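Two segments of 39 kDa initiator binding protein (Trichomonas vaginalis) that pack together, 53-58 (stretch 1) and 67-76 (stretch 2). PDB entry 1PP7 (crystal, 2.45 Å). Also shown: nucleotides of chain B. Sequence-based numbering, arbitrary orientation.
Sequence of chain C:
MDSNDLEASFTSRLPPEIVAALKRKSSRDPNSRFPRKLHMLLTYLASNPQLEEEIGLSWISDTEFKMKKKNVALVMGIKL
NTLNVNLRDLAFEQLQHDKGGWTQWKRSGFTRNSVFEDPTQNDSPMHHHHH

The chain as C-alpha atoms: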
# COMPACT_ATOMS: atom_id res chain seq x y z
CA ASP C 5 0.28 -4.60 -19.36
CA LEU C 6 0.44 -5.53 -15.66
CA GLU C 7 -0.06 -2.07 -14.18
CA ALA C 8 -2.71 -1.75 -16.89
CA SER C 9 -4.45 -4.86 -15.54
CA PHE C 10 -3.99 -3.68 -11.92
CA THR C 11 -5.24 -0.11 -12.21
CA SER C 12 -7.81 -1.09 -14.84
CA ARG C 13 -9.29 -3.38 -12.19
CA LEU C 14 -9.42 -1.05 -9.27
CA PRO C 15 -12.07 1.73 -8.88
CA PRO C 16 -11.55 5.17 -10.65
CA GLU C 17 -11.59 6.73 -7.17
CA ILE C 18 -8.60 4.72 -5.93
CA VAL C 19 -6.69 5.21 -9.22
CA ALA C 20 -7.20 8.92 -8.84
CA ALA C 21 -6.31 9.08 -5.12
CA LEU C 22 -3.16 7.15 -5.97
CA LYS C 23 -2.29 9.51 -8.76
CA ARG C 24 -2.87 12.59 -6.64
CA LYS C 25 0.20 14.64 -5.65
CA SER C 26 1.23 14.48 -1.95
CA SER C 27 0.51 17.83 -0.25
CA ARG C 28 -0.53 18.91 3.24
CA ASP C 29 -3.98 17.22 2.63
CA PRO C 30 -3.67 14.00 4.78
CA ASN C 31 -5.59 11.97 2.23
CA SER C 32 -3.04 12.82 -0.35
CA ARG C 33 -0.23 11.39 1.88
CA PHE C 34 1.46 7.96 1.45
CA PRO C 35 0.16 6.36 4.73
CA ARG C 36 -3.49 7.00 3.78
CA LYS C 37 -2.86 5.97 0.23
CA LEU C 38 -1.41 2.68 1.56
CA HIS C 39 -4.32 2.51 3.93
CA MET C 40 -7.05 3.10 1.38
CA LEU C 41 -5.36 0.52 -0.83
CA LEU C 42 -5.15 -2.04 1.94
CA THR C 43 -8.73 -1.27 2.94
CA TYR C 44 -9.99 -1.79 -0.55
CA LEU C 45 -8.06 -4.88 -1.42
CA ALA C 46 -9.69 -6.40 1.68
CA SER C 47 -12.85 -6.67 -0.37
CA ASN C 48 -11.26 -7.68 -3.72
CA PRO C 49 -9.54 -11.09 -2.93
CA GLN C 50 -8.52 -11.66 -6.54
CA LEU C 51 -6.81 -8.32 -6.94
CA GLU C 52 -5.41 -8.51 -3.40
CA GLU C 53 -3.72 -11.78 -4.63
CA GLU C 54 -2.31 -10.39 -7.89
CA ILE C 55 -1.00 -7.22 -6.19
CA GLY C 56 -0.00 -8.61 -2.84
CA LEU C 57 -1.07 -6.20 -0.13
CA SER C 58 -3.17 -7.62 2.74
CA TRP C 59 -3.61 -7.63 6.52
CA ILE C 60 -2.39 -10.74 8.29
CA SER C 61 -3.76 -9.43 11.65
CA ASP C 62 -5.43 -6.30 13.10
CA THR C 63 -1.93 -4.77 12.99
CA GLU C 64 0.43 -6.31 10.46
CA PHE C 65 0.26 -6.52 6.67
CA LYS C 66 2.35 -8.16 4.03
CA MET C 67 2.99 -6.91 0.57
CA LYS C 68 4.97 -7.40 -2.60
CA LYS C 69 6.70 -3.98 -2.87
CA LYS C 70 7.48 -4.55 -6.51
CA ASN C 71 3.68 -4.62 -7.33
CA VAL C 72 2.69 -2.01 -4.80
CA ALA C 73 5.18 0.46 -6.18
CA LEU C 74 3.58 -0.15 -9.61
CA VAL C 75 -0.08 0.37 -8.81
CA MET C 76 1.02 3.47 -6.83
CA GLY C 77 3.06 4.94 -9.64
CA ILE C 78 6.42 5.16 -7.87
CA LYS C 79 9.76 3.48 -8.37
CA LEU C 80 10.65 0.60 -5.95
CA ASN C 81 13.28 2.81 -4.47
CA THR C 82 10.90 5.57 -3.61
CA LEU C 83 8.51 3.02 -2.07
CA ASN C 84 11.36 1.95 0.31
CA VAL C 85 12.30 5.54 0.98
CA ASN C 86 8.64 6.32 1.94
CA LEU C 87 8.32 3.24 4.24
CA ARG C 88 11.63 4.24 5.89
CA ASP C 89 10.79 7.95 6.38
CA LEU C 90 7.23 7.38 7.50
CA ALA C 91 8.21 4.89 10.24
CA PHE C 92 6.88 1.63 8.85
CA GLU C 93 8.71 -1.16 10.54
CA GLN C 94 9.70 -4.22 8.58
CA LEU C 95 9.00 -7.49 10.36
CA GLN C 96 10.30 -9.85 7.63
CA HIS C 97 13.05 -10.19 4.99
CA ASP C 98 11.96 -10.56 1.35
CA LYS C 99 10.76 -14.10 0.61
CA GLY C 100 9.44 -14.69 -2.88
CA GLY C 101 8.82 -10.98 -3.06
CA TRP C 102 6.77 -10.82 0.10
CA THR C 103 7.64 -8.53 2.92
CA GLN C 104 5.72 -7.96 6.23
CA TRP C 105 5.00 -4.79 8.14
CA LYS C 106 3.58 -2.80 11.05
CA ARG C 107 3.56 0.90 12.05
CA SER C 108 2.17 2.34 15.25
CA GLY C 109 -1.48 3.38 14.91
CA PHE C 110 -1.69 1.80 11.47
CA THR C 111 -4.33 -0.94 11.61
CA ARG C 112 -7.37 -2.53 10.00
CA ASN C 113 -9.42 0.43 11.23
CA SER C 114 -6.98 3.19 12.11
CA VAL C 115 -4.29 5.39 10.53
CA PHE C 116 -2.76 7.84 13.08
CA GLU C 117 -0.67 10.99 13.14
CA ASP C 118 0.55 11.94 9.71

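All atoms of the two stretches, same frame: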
# COMPACT_ATOMS: atom_id res chain seq x y z
N GLU C 53 -4.65 -10.66 -4.29
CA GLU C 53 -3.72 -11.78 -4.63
C GLU C 53 -2.66 -11.25 -5.62
O GLU C 53 -1.46 -11.21 -5.33
CB GLU C 53 -4.41 -12.95 -5.42
CG GLU C 53 -5.24 -14.10 -4.72
CD GLU C 53 -6.00 -15.05 -5.74
OE1 GLU C 53 -6.66 -16.05 -5.33
OE2 GLU C 53 -5.93 -14.79 -6.97
N GLU C 54 -3.14 -10.89 -6.81
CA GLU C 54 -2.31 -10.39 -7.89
C GLU C 54 -1.35 -9.28 -7.39
O GLU C 54 -0.15 -9.34 -7.65
CB GLU C 54 -3.19 -9.88 -9.04
CG GLU C 54 -4.36 -10.80 -9.41
CD GLU C 54 -4.07 -11.82 -10.55
OE1 GLU C 54 -4.06 -11.41 -11.75
OE2 GLU C 54 -3.84 -13.02 -10.25
N ILE C 55 -1.87 -8.28 -6.67
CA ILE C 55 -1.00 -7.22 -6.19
C ILE C 55 -0.15 -7.68 -4.99
O ILE C 55 1.09 -7.62 -5.00
CB ILE C 55 -1.77 -5.96 -5.84
CG1 ILE C 55 -2.56 -5.49 -7.05
CG2 ILE C 55 -0.79 -4.87 -5.42
CD1 ILE C 55 -3.40 -4.24 -6.79
N GLY C 56 -0.80 -8.16 -3.95
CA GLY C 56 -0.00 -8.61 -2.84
C GLY C 56 0.13 -7.44 -1.88
O GLY C 56 1.15 -6.75 -1.85
N LEU C 57 -0.94 -7.23 -1.12
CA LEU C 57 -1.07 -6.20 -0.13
C LEU C 57 -2.31 -6.58 0.68
O LEU C 57 -3.42 -6.35 0.23
CB LEU C 57 -1.27 -4.84 -0.78
CG LEU C 57 -1.24 -3.67 0.18
CD1 LEU C 57 -0.05 -3.88 1.08
CD2 LEU C 57 -1.18 -2.33 -0.58
N SER C 58 -2.09 -7.20 1.85
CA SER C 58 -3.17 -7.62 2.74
C SER C 58 -2.83 -7.73 4.24
O SER C 58 -1.69 -7.97 4.63
CB SER C 58 -3.80 -8.96 2.26
OG SER C 58 -2.84 -9.96 2.04
N MET C 67 3.16 -7.47 1.89
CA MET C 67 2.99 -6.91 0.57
C MET C 67 4.13 -7.34 -0.31
O MET C 67 5.12 -7.88 0.17
CB MET C 67 2.97 -5.35 0.65
CG MET C 67 4.33 -4.66 0.82
SD MET C 67 4.16 -2.79 0.77
CE MET C 67 4.59 -2.34 2.36
N LYS C 68 3.94 -7.15 -1.62
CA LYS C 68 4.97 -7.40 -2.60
C LYS C 68 5.31 -5.95 -3.05
O LYS C 68 4.59 -5.34 -3.84
CB LYS C 68 4.40 -8.24 -3.75
CG LYS C 68 4.20 -9.70 -3.39
CD LYS C 68 4.15 -10.56 -4.64
CE LYS C 68 3.98 -12.05 -4.26
NZ LYS C 68 4.24 -13.07 -5.35
N LYS C 69 6.39 -5.38 -2.52
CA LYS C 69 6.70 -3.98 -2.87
C LYS C 69 6.77 -3.74 -4.37
O LYS C 69 6.30 -2.73 -4.87
CB LYS C 69 7.98 -3.52 -2.19
CG LYS C 69 7.82 -3.59 -0.71
CD LYS C 69 8.93 -2.93 0.00
CE LYS C 69 10.14 -3.85 0.07
NZ LYS C 69 11.34 -3.03 0.41
N LYS C 70 7.36 -4.68 -5.08
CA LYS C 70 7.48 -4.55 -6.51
C LYS C 70 6.12 -4.19 -7.17
O LYS C 70 6.06 -3.27 -7.97
CB LYS C 70 8.07 -5.86 -7.07
CG LYS C 70 8.63 -5.75 -8.47
CD LYS C 70 9.85 -6.64 -8.63
CE LYS C 70 10.38 -6.62 -10.07
NZ LYS C 70 11.57 -7.54 -10.26
N ASN C 71 5.02 -4.87 -6.78
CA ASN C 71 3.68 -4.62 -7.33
C ASN C 71 3.03 -3.37 -6.75
O ASN C 71 2.31 -2.63 -7.43
CB ASN C 71 2.77 -5.82 -7.08
CG ASN C 71 3.11 -7.04 -8.01
OD1 ASN C 71 4.14 -7.05 -8.69
ND2 ASN C 71 2.24 -8.05 -8.00
N VAL C 72 3.24 -3.15 -5.47
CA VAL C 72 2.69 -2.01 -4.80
C VAL C 72 3.29 -0.71 -5.34
O VAL C 72 2.59 0.29 -5.48
CB VAL C 72 2.95 -2.13 -3.33
CG1 VAL C 72 2.60 -0.81 -2.63
CG2 VAL C 72 2.16 -3.31 -2.80
N ALA C 73 4.59 -0.73 -5.64
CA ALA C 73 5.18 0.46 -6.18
C ALA C 73 4.49 0.69 -7.51
O ALA C 73 4.16 1.81 -7.82
CB ALA C 73 6.65 0.29 -6.37
N LEU C 74 4.22 -0.36 -8.30
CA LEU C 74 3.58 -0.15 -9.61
C LEU C 74 2.22 0.49 -9.54
O LEU C 74 2.02 1.59 -10.06
CB LEU C 74 3.42 -1.45 -10.41
CG LEU C 74 4.71 -2.04 -10.95
CD1 LEU C 74 4.47 -3.45 -11.52
CD2 LEU C 74 5.25 -1.14 -11.99
N VAL C 75 1.27 -0.18 -8.89
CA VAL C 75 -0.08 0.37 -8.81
C VAL C 75 -0.10 1.80 -8.21
O VAL C 75 -1.04 2.56 -8.45
CB VAL C 75 -1.03 -0.55 -8.00
CG1 VAL C 75 -0.83 -1.99 -8.42
CG2 VAL C 75 -0.75 -0.48 -6.57
N MET C 76 0.94 2.16 -7.47
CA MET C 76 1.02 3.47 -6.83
C MET C 76 1.70 4.52 -7.67
O MET C 76 1.60 5.74 -7.37
CB MET C 76 1.76 3.39 -5.53
CG MET C 76 0.97 2.79 -4.43
SD MET C 76 1.91 3.10 -2.95
CE MET C 76 0.74 3.77 -1.85
P DA B 3 13.72 -6.02 0.74
OP1 DA B 3 13.28 -6.64 2.03
OP2 DA B 3 12.73 -5.58 -0.27
O5' DA B 3 14.60 -4.75 1.08
C5' DA B 3 15.41 -4.74 2.25
C4' DA B 3 16.21 -3.46 2.29
O4' DA B 3 17.13 -3.38 1.16
C3' DA B 3 15.42 -2.15 2.27
O3' DA B 3 16.16 -1.33 3.14
C2' DA B 3 15.65 -1.63 0.86
C1' DA B 3 17.09 -2.05 0.68
N9 DA B 3 17.65 -2.00 -0.67
C8 DA B 3 17.05 -2.28 -1.89
N7 DA B 3 17.84 -2.08 -2.93
C5 DA B 3 19.03 -1.65 -2.36
C6 DA B 3 20.27 -1.25 -2.93
N6 DA B 3 20.51 -1.24 -4.25
N1 DA B 3 21.25 -0.86 -2.08
C2 DA B 3 21.01 -0.87 -0.75
N3 DA B 3 19.89 -1.23 -0.10
C4 DA B 3 18.93 -1.61 -0.97

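The end of one helix and the short strand after it pack against a second helix and the residues that lead into it, joined by a few backbone-centred hydrogen bonds and a small apolar cluster. At L57 and M67 the two segments run antiparallel as a non-hydrogen-bonded bridge pair, with both side chains on the same face of the sheet, where L57 CD1 lies 3.4 Å from M67 CB. Beside this pair, K68 N donates to G56 O (2.8 Å), and the same carbonyl receives a CA-H...O contact from M67 CA at 3.0 Å. G56 leaves the first helix with positive phi. A CB here would jam against the preceding carbonyl and clash with K68 CG, so glycine fits both its backbone angles and its neighbour.

Where the helix ends, carbonyls lack their usual amide partners. N71, pointing toward them from the first turn of its own helix, offers ND2 to E54 O (2.7 Å) and I55 O (3.2 Å); both bonds are weak, but a short amide side chain can reach the two acceptors. The rest of the contact is hydrocarbon. I55, buried, sets CD1 3.8 Å from V75 CG1 and CG2 4.2 Å from V72 CG2, while L57 CD2 meets that same V72 methyl at 4.1 Å. Branched aliphatic residues suit this buried packing, since they fill space and leave no polar group to satisfy.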